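Local coordinates for protein phosphoribosyl-aminoimidazole carboxylase (Aspergillus clavatus, PDB 3K5I) that carboxylates 5-aminoimidazole ribonucleotide to N5-carboxyaminoimidazole ribonucleotide in purine biosynthesis, probably using ATP and bicarbonate as other ATP-grasp enzymes of this family do, at residues A[28-33]-A[78-83]; A[51-56]-A[68-73]; A[88-93]-A[107-112]; A[97-102]-A[116-121]. All blocks are in the same frame, centred on the assembly; numbering follows the deposited sequence.

Contact 1: residues A[28-33]-A[78-83]. With AIR (5-aminoimidazole ribonucleotide), chain I.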
loop_
_atom_site.group_PDB
_atom_site.type_symbol
_atom_site.label_atom_id
_atom_site.label_comp_id
_atom_site.label_asym_id
_atom_site.label_seq_id
_atom_site.Cartn_x
_atom_site.Cartn_y
_atom_site.Cartn_z
ATOM N N GLY A 28 -13.552 3.663 15.184
ATOM C CA GLY A 28 -14.839 3.128 14.691
ATOM C C GLY A 28 -15.035 3.844 13.386
ATOM O O GLY A 28 -14.982 5.098 13.367
ATOM N N VAL A 29 -15.228 3.068 12.324
ATOM C CA VAL A 29 -15.467 3.734 11.034
ATOM C C VAL A 29 -16.877 3.421 10.566
ATOM O O VAL A 29 -17.249 2.262 10.375
ATOM C CB VAL A 29 -14.430 3.434 9.880
ATOM C CG1 VAL A 29 -14.539 2.005 9.402
ATOM C CG2 VAL A 29 -14.750 4.267 8.580
ATOM N N LEU A 30 -17.676 4.463 10.378
ATOM C CA LEU A 30 -19.028 4.227 9.924
ATOM C C LEU A 30 -19.047 4.035 8.379
ATOM O O LEU A 30 -18.893 5.002 7.648
ATOM C CB LEU A 30 -19.759 5.531 10.177
ATOM C CG LEU A 30 -20.627 5.680 11.421
ATOM C CD1 LEU A 30 -20.854 4.503 12.477
ATOM C CD2 LEU A 30 -20.189 7.075 11.822
ATOM N N GLY A 31 -19.230 2.840 7.890
ATOM C CA GLY A 31 -19.235 2.578 6.447
ATOM C C GLY A 31 -18.017 1.676 6.171
ATOM O O GLY A 31 -17.001 1.901 6.829
ATOM N N GLY A 32 -18.060 0.685 5.274
ATOM C CA GLY A 32 -16.856 -0.160 5.080
ATOM C C GLY A 32 -16.686 -0.611 3.618
ATOM O O GLY A 32 -16.490 -1.795 3.318
ATOM N N GLY A 33 -16.742 0.413 2.767
ATOM C CA GLY A 33 -16.639 0.346 1.346
ATOM C C GLY A 33 -15.207 0.665 1.026
ATOM O O GLY A 33 -14.342 0.468 1.862
ATOM N N GLU A 78 -29.119 1.903 16.367
ATOM C CA GLU A 78 -28.553 0.948 17.324
ATOM C C GLU A 78 -27.232 0.275 16.919
ATOM O O GLU A 78 -26.493 -0.218 17.773
ATOM C CB GLU A 78 -29.595 -0.137 17.676
ATOM C CG GLU A 78 -30.737 0.298 18.638
ATOM C CD GLU A 78 -30.388 1.354 19.711
ATOM O OE1 GLU A 78 -29.450 1.139 20.518
ATOM O OE2 GLU A 78 -31.060 2.434 19.754
ATOM N N ALA A 79 -26.950 0.234 15.616
ATOM C CA ALA A 79 -25.740 -0.341 15.046
ATOM C C ALA A 79 -24.701 0.764 15.237
ATOM O O ALA A 79 -23.599 0.494 15.759
ATOM C CB ALA A 79 -26.009 -0.604 13.559
ATOM N N VAL A 80 -25.108 1.998 14.882
ATOM C CA VAL A 80 -24.290 3.235 15.014
ATOM C C VAL A 80 -23.798 3.336 16.497
ATOM O O VAL A 80 -22.603 3.551 16.767
ATOM C CB VAL A 80 -24.937 4.578 14.373
ATOM C CG1 VAL A 80 -24.159 5.853 14.712
ATOM C CG2 VAL A 80 -25.282 4.650 12.816
ATOM N N ARG A 81 -24.708 3.114 17.462
ATOM C CA ARG A 81 -24.471 3.173 18.924
ATOM C C ARG A 81 -23.613 2.041 19.531
ATOM O O ARG A 81 -22.813 2.173 20.436
ATOM C CB ARG A 81 -25.868 3.155 19.570
ATOM C CG ARG A 81 -26.008 3.862 20.908
ATOM C CD ARG A 81 -27.380 3.674 21.644
ATOM N NE ARG A 81 -27.405 4.587 22.789
ATOM C CZ ARG A 81 -27.861 5.840 22.764
ATOM N NH1 ARG A 81 -27.816 6.590 23.858
ATOM N NH2 ARG A 81 -28.380 6.359 21.660
ATOM N N GLN A 82 -23.824 0.859 19.005
ATOM C CA GLN A 82 -23.017 -0.258 19.396
ATOM C C GLN A 82 -21.594 0.122 18.912
ATOM O O GLN A 82 -20.676 0.208 19.716
ATOM C CB GLN A 82 -23.494 -1.505 18.633
ATOM C CG GLN A 82 -22.561 -2.664 18.899
ATOM C CD GLN A 82 -22.530 -2.974 20.379
ATOM O OE1 GLN A 82 -23.510 -2.697 21.078
ATOM N NE2 GLN A 82 -21.420 -3.569 20.871
ATOM N N LEU A 83 -21.367 0.378 17.622
ATOM C CA LEU A 83 -19.998 0.735 17.198
ATOM C C LEU A 83 -19.280 1.703 18.111
ATOM O O LEU A 83 -18.111 1.569 18.510
ATOM C CB LEU A 83 -19.955 1.456 15.860
ATOM C CG LEU A 83 -18.550 1.806 15.313
ATOM C CD1 LEU A 83 -17.882 0.597 14.626
ATOM C CD2 LEU A 83 -18.765 2.918 14.249
HETATM N N1 AIR I . -18.191 6.527 -0.754
HETATM C C2 AIR I . -18.716 7.248 0.279
HETATM N N3 AIR I . -19.328 8.377 -0.069
HETATM C C4 AIR I . -19.141 8.407 -1.439
HETATM C C5 AIR I . -18.455 7.280 -1.887
HETATM N N6 AIR I . -18.080 6.894 -3.147
HETATM C "C1'" AIR I . -17.527 5.205 -0.838
HETATM C "C2'" AIR I . -17.337 4.517 0.533
HETATM C "C3'" AIR I . -18.798 4.050 0.649
HETATM C "C4'" AIR I . -18.942 3.386 -0.723
HETATM O "O4'" AIR I . -18.448 4.431 -1.584
HETATM O "O2'" AIR I . -16.321 3.505 0.692
HETATM O "O3'" AIR I . -18.948 3.255 1.806
HETATM C "C5'" AIR I . -19.677 2.204 -1.326
HETATM O "O5'" AIR I . -20.377 2.524 -2.562
HETATM P P AIR I . -21.270 1.369 -3.254
HETATM O O6 AIR I . -20.729 1.050 -4.751
HETATM O O7 AIR I . -22.639 1.956 -3.224
HETATM O O8 AIR I . -21.129 0.129 -2.399
#

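Contact 2: residues A[51-56]-A[68-73]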
loop_
_atom_site.group_PDB
_atom_site.type_symbol
_atom_site.label_atom_id
_atom_site.label_comp_id
_atom_site.label_asym_id
_atom_site.label_seq_id
_atom_site.Cartn_x
_atom_site.Cartn_y
_atom_site.Cartn_z
ATOM N N ASN A 51 -12.537 -0.846 14.018
ATOM C CA ASN A 51 -13.797 -1.642 14.030
ATOM C C ASN A 51 -14.716 -1.035 12.985
ATOM O O ASN A 51 -14.994 0.144 13.008
ATOM C CB ASN A 51 -14.601 -1.585 15.307
ATOM C CG ASN A 51 -13.756 -1.988 16.456
ATOM O OD1 ASN A 51 -12.863 -2.788 16.243
ATOM N ND2 ASN A 51 -13.916 -1.341 17.590
ATOM N N VAL A 52 -15.218 -1.808 12.047
ATOM C CA VAL A 52 -16.053 -1.229 10.987
ATOM C C VAL A 52 -17.555 -1.428 11.040
ATOM O O VAL A 52 -18.014 -2.491 11.373
ATOM C CB VAL A 52 -15.623 -2.066 9.708
ATOM C CG1 VAL A 52 -16.099 -1.527 8.392
ATOM C CG2 VAL A 52 -14.129 -2.181 9.662
ATOM N N LEU A 53 -18.325 -0.395 10.730
ATOM C CA LEU A 53 -19.761 -0.616 10.722
ATOM C C LEU A 53 -20.263 -0.717 9.253
ATOM O O LEU A 53 -20.172 0.233 8.462
ATOM C CB LEU A 53 -20.505 0.489 11.493
ATOM C CG LEU A 53 -22.042 0.351 11.559
ATOM C CD1 LEU A 53 -22.613 -1.015 11.945
ATOM C CD2 LEU A 53 -22.728 1.482 12.340
ATOM N N ASP A 54 -20.762 -1.879 8.868
ATOM C CA ASP A 54 -21.299 -2.043 7.520
ATOM C C ASP A 54 -21.740 -3.499 7.313
ATOM O O ASP A 54 -21.756 -4.275 8.264
ATOM C CB ASP A 54 -20.259 -1.610 6.480
ATOM C CG ASP A 54 -20.890 -1.352 5.109
ATOM O OD1 ASP A 54 -21.960 -1.933 4.784
ATOM O OD2 ASP A 54 -20.282 -0.526 4.416
ATOM N N ALA A 55 -22.107 -3.902 6.110
ATOM C CA ALA A 55 -22.479 -5.306 5.954
ATOM C C ALA A 55 -21.299 -6.245 6.262
ATOM O O ALA A 55 -20.152 -5.852 6.288
ATOM C CB ALA A 55 -22.939 -5.540 4.569
ATOM N N ASP A 56 -21.584 -7.511 6.549
ATOM C CA ASP A 56 -20.517 -8.460 6.858
ATOM C C ASP A 56 -19.725 -8.697 5.633
ATOM O O ASP A 56 -20.275 -8.697 4.522
ATOM C CB ASP A 56 -20.975 -9.842 7.334
ATOM C CG ASP A 56 -21.422 -9.786 8.755
ATOM O OD1 ASP A 56 -21.158 -8.794 9.504
ATOM O OD2 ASP A 56 -22.045 -10.809 9.046
ATOM N N GLY A 68 -13.943 -7.010 16.458
ATOM C CA GLY A 68 -14.703 -5.799 16.785
ATOM C C GLY A 68 -15.700 -5.157 15.825
ATOM O O GLY A 68 -16.361 -4.146 16.130
ATOM N N HIS A 69 -15.782 -5.701 14.622
ATOM C CA HIS A 69 -16.678 -5.058 13.699
ATOM C C HIS A 69 -18.117 -5.210 14.207
ATOM O O HIS A 69 -18.470 -6.057 15.031
ATOM C CB HIS A 69 -16.450 -5.716 12.297
ATOM C CG HIS A 69 -15.050 -5.574 11.761
ATOM N ND1 HIS A 69 -14.414 -4.352 11.666
ATOM C CD2 HIS A 69 -14.178 -6.493 11.262
ATOM C CE1 HIS A 69 -13.206 -4.538 11.163
ATOM N NE2 HIS A 69 -13.035 -5.826 10.902
ATOM N N VAL A 70 -18.946 -4.393 13.572
ATOM C CA VAL A 70 -20.351 -4.450 13.840
ATOM C C VAL A 70 -21.053 -4.668 12.542
ATOM O O VAL A 70 -20.861 -3.926 11.594
ATOM C CB VAL A 70 -20.819 -3.174 14.488
ATOM C CG1 VAL A 70 -22.278 -3.380 14.932
ATOM C CG2 VAL A 70 -19.849 -2.911 15.683
ATOM N N THR A 71 -21.897 -5.684 12.528
ATOM C CA THR A 71 -22.732 -6.022 11.386
ATOM C C THR A 71 -24.037 -5.176 11.398
ATOM O O THR A 71 -24.715 -5.045 12.407
ATOM C CB THR A 71 -23.149 -7.431 11.591
ATOM O OG1 THR A 71 -21.936 -8.201 11.588
ATOM C CG2 THR A 71 -24.139 -7.722 10.513
ATOM N N GLY A 72 -24.412 -4.571 10.278
ATOM C CA GLY A 72 -25.608 -3.708 10.248
ATOM C C GLY A 72 -25.203 -2.499 9.388
ATOM O O GLY A 72 -24.134 -2.535 8.760
ATOM N N SER A 73 -26.033 -1.456 9.332
ATOM C CA SER A 73 -25.764 -0.265 8.505
ATOM C C SER A 73 -25.417 0.956 9.328
ATOM O O SER A 73 -25.822 1.069 10.502
ATOM C CB SER A 73 -26.969 0.186 7.592
ATOM O OG SER A 73 -26.876 1.558 7.160
#

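Contact 3: residues A[88-93]-A[107-112]. With AIR (5-aminoimidazole ribonucleotide), chain I.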
loop_
_atom_site.group_PDB
_atom_site.type_symbol
_atom_site.label_atom_id
_atom_site.label_comp_id
_atom_site.label_asym_id
_atom_site.label_seq_id
_atom_site.Cartn_x
_atom_site.Cartn_y
_atom_site.Cartn_z
ATOM N N ASP A 88 -12.556 4.205 20.642
ATOM C CA ASP A 88 -12.228 5.511 21.160
ATOM C C ASP A 88 -12.542 6.687 20.289
ATOM O O ASP A 88 -12.547 7.767 20.852
ATOM C CB ASP A 88 -10.828 5.594 21.733
ATOM C CG ASP A 88 -10.584 4.436 22.647
ATOM O OD1 ASP A 88 -11.136 4.355 23.787
ATOM O OD2 ASP A 88 -9.921 3.575 22.043
ATOM N N VAL A 89 -12.760 6.533 18.984
ATOM C CA VAL A 89 -13.085 7.704 18.155
ATOM C C VAL A 89 -13.882 7.092 17.043
ATOM O O VAL A 89 -13.612 6.014 16.529
ATOM C CB VAL A 89 -11.918 8.588 17.658
ATOM C CG1 VAL A 89 -10.901 7.718 16.946
ATOM C CG2 VAL A 89 -12.421 9.731 16.766
ATOM N N VAL A 90 -14.951 7.793 16.746
ATOM C CA VAL A 90 -15.822 7.292 15.689
ATOM C C VAL A 90 -15.688 8.187 14.465
ATOM O O VAL A 90 -15.829 9.391 14.548
ATOM C CB VAL A 90 -17.281 7.197 16.166
ATOM C CG1 VAL A 90 -18.206 7.017 14.946
ATOM C CG2 VAL A 90 -17.388 6.037 17.182
ATOM N N THR A 91 -15.393 7.633 13.304
ATOM C CA THR A 91 -15.263 8.523 12.148
ATOM C C THR A 91 -16.157 7.981 11.037
ATOM O O THR A 91 -16.868 6.983 11.218
ATOM C CB THR A 91 -13.779 8.785 11.714
ATOM O OG1 THR A 91 -13.775 9.854 10.744
ATOM C CG2 THR A 91 -13.043 7.511 11.172
ATOM N N ALA A 92 -16.175 8.620 9.877
ATOM C CA ALA A 92 -16.993 8.102 8.785
ATOM C C ALA A 92 -16.340 8.107 7.421
ATOM O O ALA A 92 -15.619 9.021 7.070
ATOM C CB ALA A 92 -18.366 8.773 8.702
ATOM N N GLU A 93 -16.604 7.058 6.657
ATOM C CA GLU A 93 -16.122 6.881 5.264
ATOM C C GLU A 93 -17.241 7.165 4.272
ATOM O O GLU A 93 -17.127 7.004 3.076
ATOM C CB GLU A 93 -15.360 5.571 4.950
ATOM C CG GLU A 93 -16.135 4.260 5.157
ATOM C CD GLU A 93 -16.815 3.861 3.844
ATOM O OE1 GLU A 93 -18.010 4.144 3.620
ATOM O OE2 GLU A 93 -16.098 3.234 3.052
ATOM N N SER A 107 -21.598 11.715 24.182
ATOM C CA SER A 107 -21.073 11.629 25.534
ATOM C C SER A 107 -20.218 10.392 25.852
ATOM O O SER A 107 -19.545 10.341 26.886
ATOM C CB SER A 107 -22.303 11.594 26.447
ATOM O OG SER A 107 -23.381 12.282 25.827
ATOM N N GLU A 108 -20.271 9.390 24.981
ATOM C CA GLU A 108 -19.529 8.134 25.174
ATOM C C GLU A 108 -18.259 7.869 24.338
ATOM O O GLU A 108 -17.503 6.909 24.561
ATOM C CB GLU A 108 -20.546 6.979 25.111
ATOM C CG GLU A 108 -21.270 6.705 26.464
ATOM C CD GLU A 108 -22.719 7.219 26.611
ATOM O OE1 GLU A 108 -23.384 6.860 27.615
ATOM O OE2 GLU A 108 -23.211 7.990 25.752
ATOM N N VAL A 109 -18.001 8.747 23.376
ATOM C CA VAL A 109 -16.852 8.601 22.518
ATOM C C VAL A 109 -16.686 9.930 21.788
ATOM O O VAL A 109 -17.623 10.751 21.683
ATOM C CB VAL A 109 -17.103 7.485 21.505
ATOM C CG1 VAL A 109 -18.245 7.924 20.621
ATOM C CG2 VAL A 109 -15.822 7.146 20.726
ATOM N N LYS A 110 -15.470 10.147 21.311
ATOM C CA LYS A 110 -15.192 11.372 20.533
ATOM C C LYS A 110 -15.694 11.107 19.124
ATOM O O LYS A 110 -15.715 9.946 18.666
ATOM C CB LYS A 110 -13.691 11.672 20.373
ATOM C CG LYS A 110 -12.954 12.226 21.588
ATOM C CD LYS A 110 -11.697 11.361 21.774
ATOM C CE LYS A 110 -10.501 12.039 22.481
ATOM N NZ LYS A 110 -9.315 11.120 22.727
ATOM N N ILE A 111 -16.079 12.189 18.451
ATOM C CA ILE A 111 -16.564 11.993 17.076
ATOM C C ILE A 111 -15.799 12.890 16.143
ATOM O O ILE A 111 -15.837 14.087 16.301
ATOM C CB ILE A 111 -18.094 12.179 16.863
ATOM C CG1 ILE A 111 -18.886 11.301 17.880
ATOM C CG2 ILE A 111 -18.437 11.996 15.318
ATOM C CD1 ILE A 111 -20.366 11.753 18.330
ATOM N N GLU A 112 -15.146 12.346 15.129
ATOM C CA GLU A 112 -14.421 13.252 14.248
ATOM C C GLU A 112 -14.491 12.746 12.800
ATOM O O GLU A 112 -14.160 11.594 12.499
ATOM C CB GLU A 112 -12.958 13.325 14.732
ATOM C CG GLU A 112 -12.668 13.864 16.166
ATOM C CD GLU A 112 -13.074 15.324 16.394
ATOM O OE1 GLU A 112 -13.583 15.983 15.479
ATOM O OE2 GLU A 112 -12.932 15.845 17.513
HETATM N N1 AIR I . -18.191 6.527 -0.754
HETATM C C2 AIR I . -18.716 7.248 0.279
HETATM N N3 AIR I . -19.328 8.377 -0.069
HETATM C C4 AIR I . -19.141 8.407 -1.439
HETATM C C5 AIR I . -18.455 7.280 -1.887
HETATM N N6 AIR I . -18.080 6.894 -3.147
HETATM C "C1'" AIR I . -17.527 5.205 -0.838
HETATM C "C2'" AIR I . -17.337 4.517 0.533
HETATM C "C3'" AIR I . -18.798 4.050 0.649
HETATM C "C4'" AIR I . -18.942 3.386 -0.723
HETATM O "O4'" AIR I . -18.448 4.431 -1.584
HETATM O "O2'" AIR I . -16.321 3.505 0.692
HETATM O "O3'" AIR I . -18.948 3.255 1.806
HETATM C "C5'" AIR I . -19.677 2.204 -1.326
HETATM O "O5'" AIR I . -20.377 2.524 -2.562
HETATM P P AIR I . -21.270 1.369 -3.254
HETATM O O6 AIR I . -20.729 1.050 -4.751
HETATM O O7 AIR I . -22.639 1.956 -3.224
HETATM O O8 AIR I . -21.129 0.129 -2.399
HETATM O O HOH W 1 -13.474 9.121 23.720
#

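Contact 4: residues A[97-102]-A[116-121]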
loop_
_atom_site.group_PDB
_atom_site.type_symbol
_atom_site.label_atom_id
_atom_site.label_comp_id
_atom_site.label_asym_id
_atom_site.label_seq_id
_atom_site.Cartn_x
_atom_site.Cartn_y
_atom_site.Cartn_z
ATOM N N VAL A 97 -25.002 8.821 7.051
ATOM C CA VAL A 97 -25.010 8.119 8.322
ATOM C C VAL A 97 -26.013 8.700 9.298
ATOM O O VAL A 97 -26.511 9.791 9.141
ATOM C CB VAL A 97 -23.616 8.007 8.997
ATOM C CG1 VAL A 97 -22.519 7.683 8.035
ATOM C CG2 VAL A 97 -23.187 9.285 9.727
ATOM N N ASP A 98 -26.316 7.962 10.347
ATOM C CA ASP A 98 -27.330 8.466 11.246
ATOM C C ASP A 98 -26.659 9.403 12.217
ATOM O O ASP A 98 -26.133 8.983 13.229
ATOM C CB ASP A 98 -28.092 7.274 11.855
ATOM C CG ASP A 98 -29.111 7.677 12.866
ATOM O OD1 ASP A 98 -29.130 8.894 13.058
ATOM O OD2 ASP A 98 -29.862 6.845 13.428
ATOM N N THR A 99 -26.705 10.696 11.927
ATOM C CA THR A 99 -26.098 11.660 12.830
ATOM C C THR A 99 -26.862 11.889 14.131
ATOM O O THR A 99 -26.357 12.592 15.003
ATOM C CB THR A 99 -25.852 12.976 12.078
ATOM O OG1 THR A 99 -27.093 13.669 11.833
ATOM C CG2 THR A 99 -25.280 12.500 10.737
ATOM N N TYR A 100 -28.058 11.308 14.238
ATOM C CA TYR A 100 -28.871 11.454 15.458
ATOM C C TYR A 100 -28.380 10.466 16.499
ATOM O O TYR A 100 -28.152 10.830 17.655
ATOM C CB TYR A 100 -30.349 11.307 15.136
ATOM C CG TYR A 100 -30.788 12.484 14.298
ATOM C CD1 TYR A 100 -31.242 13.664 14.892
ATOM C CD2 TYR A 100 -30.733 12.419 12.924
ATOM C CE1 TYR A 100 -31.621 14.738 14.122
ATOM C CE2 TYR A 100 -31.146 13.463 12.141
ATOM C CZ TYR A 100 -31.551 14.650 12.736
ATOM O OH TYR A 100 -32.066 15.655 11.955
ATOM N N ALA A 101 -28.119 9.244 16.051
ATOM C CA ALA A 101 -27.555 8.242 16.940
ATOM C C ALA A 101 -26.232 8.857 17.384
ATOM O O ALA A 101 -25.863 8.703 18.536
ATOM C CB ALA A 101 -27.175 6.959 16.180
ATOM N N LEU A 102 -25.473 9.487 16.489
ATOM C CA LEU A 102 -24.178 10.114 16.849
ATOM C C LEU A 102 -24.281 11.244 17.892
ATOM O O LEU A 102 -23.435 11.336 18.794
ATOM C CB LEU A 102 -23.399 10.656 15.651
ATOM C CG LEU A 102 -22.709 9.805 14.561
ATOM C CD1 LEU A 102 -22.104 10.628 13.394
ATOM C CD2 LEU A 102 -21.674 8.829 15.094
ATOM N N GLN A 116 -22.450 17.318 13.805
ATOM C CA GLN A 116 -23.199 18.434 13.199
ATOM C C GLN A 116 -22.679 18.734 11.782
ATOM O O GLN A 116 -23.487 19.089 10.922
ATOM C CB GLN A 116 -23.035 19.695 14.030
ATOM C CG GLN A 116 -23.544 19.651 15.467
ATOM C CD GLN A 116 -22.459 19.308 16.490
ATOM O OE1 GLN A 116 -21.476 18.647 16.130
ATOM N NE2 GLN A 116 -22.642 19.728 17.757
ATOM N N ALA A 117 -21.372 18.589 11.521
ATOM C CA ALA A 117 -20.755 18.818 10.192
ATOM C C ALA A 117 -21.343 17.817 9.209
ATOM O O ALA A 117 -21.869 18.204 8.151
ATOM C CB ALA A 117 -19.180 18.670 10.243
ATOM N N ILE A 118 -21.352 16.535 9.618
ATOM C CA ILE A 118 -21.918 15.444 8.850
ATOM C C ILE A 118 -23.401 15.705 8.581
ATOM O O ILE A 118 -23.897 15.627 7.457
ATOM C CB ILE A 118 -21.732 14.067 9.598
ATOM C CG1 ILE A 118 -20.244 13.677 9.717
ATOM C CG2 ILE A 118 -22.151 12.839 8.714
ATOM C CD1 ILE A 118 -19.948 12.186 10.120
ATOM N N ARG A 119 -24.149 16.020 9.630
ATOM C CA ARG A 119 -25.576 16.261 9.405
ATOM C C ARG A 119 -25.770 17.332 8.376
ATOM O O ARG A 119 -26.588 17.173 7.467
ATOM C CB ARG A 119 -26.313 16.804 10.625
ATOM C CG ARG A 119 -27.823 16.540 10.575
ATOM C CD ARG A 119 -28.386 17.024 11.953
ATOM N NE ARG A 119 -28.179 15.954 12.931
ATOM C CZ ARG A 119 -28.571 15.950 14.198
ATOM N NH1 ARG A 119 -29.199 17.009 14.665
ATOM N NH2 ARG A 119 -28.329 14.895 14.973
ATOM N N THR A 120 -25.048 18.441 8.555
ATOM C CA THR A 120 -25.186 19.504 7.569
ATOM C C THR A 120 -24.803 18.966 6.195
ATOM O O THR A 120 -25.543 18.997 5.189
ATOM C CB THR A 120 -24.322 20.770 7.874
ATOM O OG1 THR A 120 -24.672 21.300 9.156
ATOM C CG2 THR A 120 -24.570 21.903 6.856
ATOM N N ILE A 121 -23.566 18.513 6.132
ATOM C CA ILE A 121 -23.070 18.103 4.850
ATOM C C ILE A 121 -23.882 17.083 4.075
ATOM O O ILE A 121 -23.985 17.139 2.849
ATOM C CB ILE A 121 -21.490 17.919 4.844
ATOM C CG1 ILE A 121 -20.756 19.251 5.069
ATOM C CG2 ILE A 121 -20.946 17.256 3.557
ATOM C CD1 ILE A 121 -19.238 19.168 5.324
#

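Contact 1: residues A[28-33]-A[78-83]
With CG turned anti to its own backbone N (chi1 -177°), Leu-83 stretches from helix 77-84 straight onto the backbone of Gly-28. The touching is done by the whole isobutyl end: CG and CD1 each lie 4.0 Å from Gly-28 CA, and CD2 lies 3.9 Å from Gly-28 C. Because Gly-28 carries no side chain, the leucine can settle directly against the main chain of the strand. One helical turn earlier, Val-80 presents CG1 to Leu-30 CD1 at about 4.2 Å. The torsions of Leu-30 are off the usual positions (chi1 -99°) and its CD1 is modelled too close to Leu-83 CD2, so the contacts of CD1 are approximate. No hydrogen bond links the two segments, and the attachment is purely apolar. This is helix-on-sheet packing in the Rossmann-like N-terminal part of an ATP-grasp enzyme. Strand 26-30 is the middle strand of a five-stranded parallel sheet, and helix 77-84 runs nearly antiparallel to it, the local axes 9.5 Å apart at 160°. Leu-102 and Val-97 also touch Leu-30, so residues beyond the helix share in covering its side chain. Beyond Leu-30 the strand gives way to a turn in which Gly-31 and Gly-33, with Gly-36 further on, are consistent with a GxGxxG pattern of Rossmann type. Gly-33 sits at the N-cap of the next helix, and its C atom comes within 3.1 Å of O2' of the bound 5-aminoimidazole ribonucleotide. Its backbone N is hydrogen-bonded to Glu-93 OE2.

Contact 2: residues A[51-56]-A[68-73]
The backbone N of Val-52 donates to ND1 of His-69 over 2.7 Å, a nearly straight bond (163°) that arrives at the ring edge, in the ring plane. CG of His-69 stands beside its own backbone N (chi1 -60°), which lets the imidazole reach across to that N-H. NE2 is hydrogen-bonded to Ser-64 O, so both ring nitrogens are engaged and the rotation of the ring is fixed. The side chain in effect takes the place that a main-chain carbonyl would be expected to fill in regular parallel pairing, which begins just after it. Val-70 N bonds to Val-52 O at 3.1 Å; the next two rungs, Asp-54 N to Val-70 O and Gly-72 N to Asp-54 O, are weak. On the face shared by Leu-53 and Val-70, Leu-53 CD1 rests 3.8 Å from Val-70 CB, and its other methyl, CD2, lies 3.6 Å from Ser-73 O. Ala-79 and Leu-83 of helix 77-84 also pack on this leucine. Asp-54, facing the other way, sends OD2 to Gly-32 N at the glycine-rich turn. Such an arrangement is that of a short edge strand, 70-71, on the parallel sheet of a Rossmann-like fold.

Contact 3: residues A[88-93]-A[107-112]
Thr-91 extends the pairing of two strands with its side chain: OG1 donates to the carbonyl oxygen of Glu-112 at only 2.5 Å, lying in the plane of that carbonyl. A chi1 of -169° sets the hydroxyl opposite the backbone N and beside the carbonyl carbon, from where it reaches Glu-112 O. OG1 is also hydrogen-bonded to His-311 NE2, which fastens this strand end to a helix from a later part of the chain. Just before it, Val-90 bonds in both directions, its N to Lys-110 O at 3.0 Å and its O to Glu-112 N at 3.1 Å. The two strands are parallel and joined by helix 99-105, so this is the pairing made by a beta-alpha-beta unit, with 110-111 at the sheet margin. Near the start of the pair, Val-90 CG2 meets Val-109 CG1 at 4.0 Å, the two side chains crossing at about a right angle. A water weakly bridges Asp-88 O and Lys-110 N. Past the pairing, Glu-93 OE2 accepts from Gly-36 N and is modelled as accepting from O2' of 5-aminoimidazole ribonucleotide, but the carboxylate sits too close to the ribose for the exact geometry to be trusted.

Contact 4: residues A[97-102]-A[116-121]
The start of helix 99-105, the crossover helix of a beta-alpha-beta unit, is where Thr-99 and Tyr-100 receive Arg-119 from helix 115-121. Arg-119 lies with its guanidinium flat on one face of the Tyr-100 ring, the planes 16° apart and CZ 3.6 Å from the ring centroid, which makes the pair both a stack and a cation-pi contact. The chain of the arginine runs out extended and then bends at chi3 (-82°), laying the group over the ring and turning its NE edge to the threonine. NE donates to Thr-99 OG1 at 2.8 Å in a nearly straight bond (169°) within the guanidinium plane, while NH2 makes a weak bond to Thr-99 O at 3.0 Å. NH2 also forms a salt bridge with Glu-103 OE1. Beside these polar contacts, Ile-118 packs on the start of the helix: its CG2 touches Thr-99 CG2 at 3.7 Å and Val-97 CG2 at 3.8 Å. Asp-98 caps the helix, OD1 accepting from Tyr-100 N at 2.9 Å and Ala-101 N at 3.2 Å; these donors approach from the same face of the carboxylate, the first nearly along the C-O bond and the second from well above the plane. OD2 forms a salt bridge with Arg-77. Thr-99 thus splits its work, hydroxyl to the arginine and methyl to the isoleucine. With an edge tied to Thr-99, a face on Tyr-100 and a salt bridge to Glu-103, the guanidinium probably has little freedom to rotate, and its positive charge is probably well compensated.

Overall arrangement
From the N terminus, strand 26-30 supplies the first half of contact 1, which closes a loop of 44 intervening residues when helix 77-84 packs back onto it. Contact 2 opens and closes within that loop, adding strand 70-71 beside strand 49-54 on one side of the sheet. After contact 1 has closed, the chain enters strand 89-92, which pairs with strand 26-30 from the other side. Contacts 3 and 4 cross, their segments alternating, so that strand 110-111 falls between helices 99-105 and 115-121 along the chain, and contact 4 closes after contact 3. Contacts 1 and 4 meet where Val-80 touches Ala-101 and Leu-102. Contacts 1 and 3 both reach the bound 5-aminoimidazole ribonucleotide.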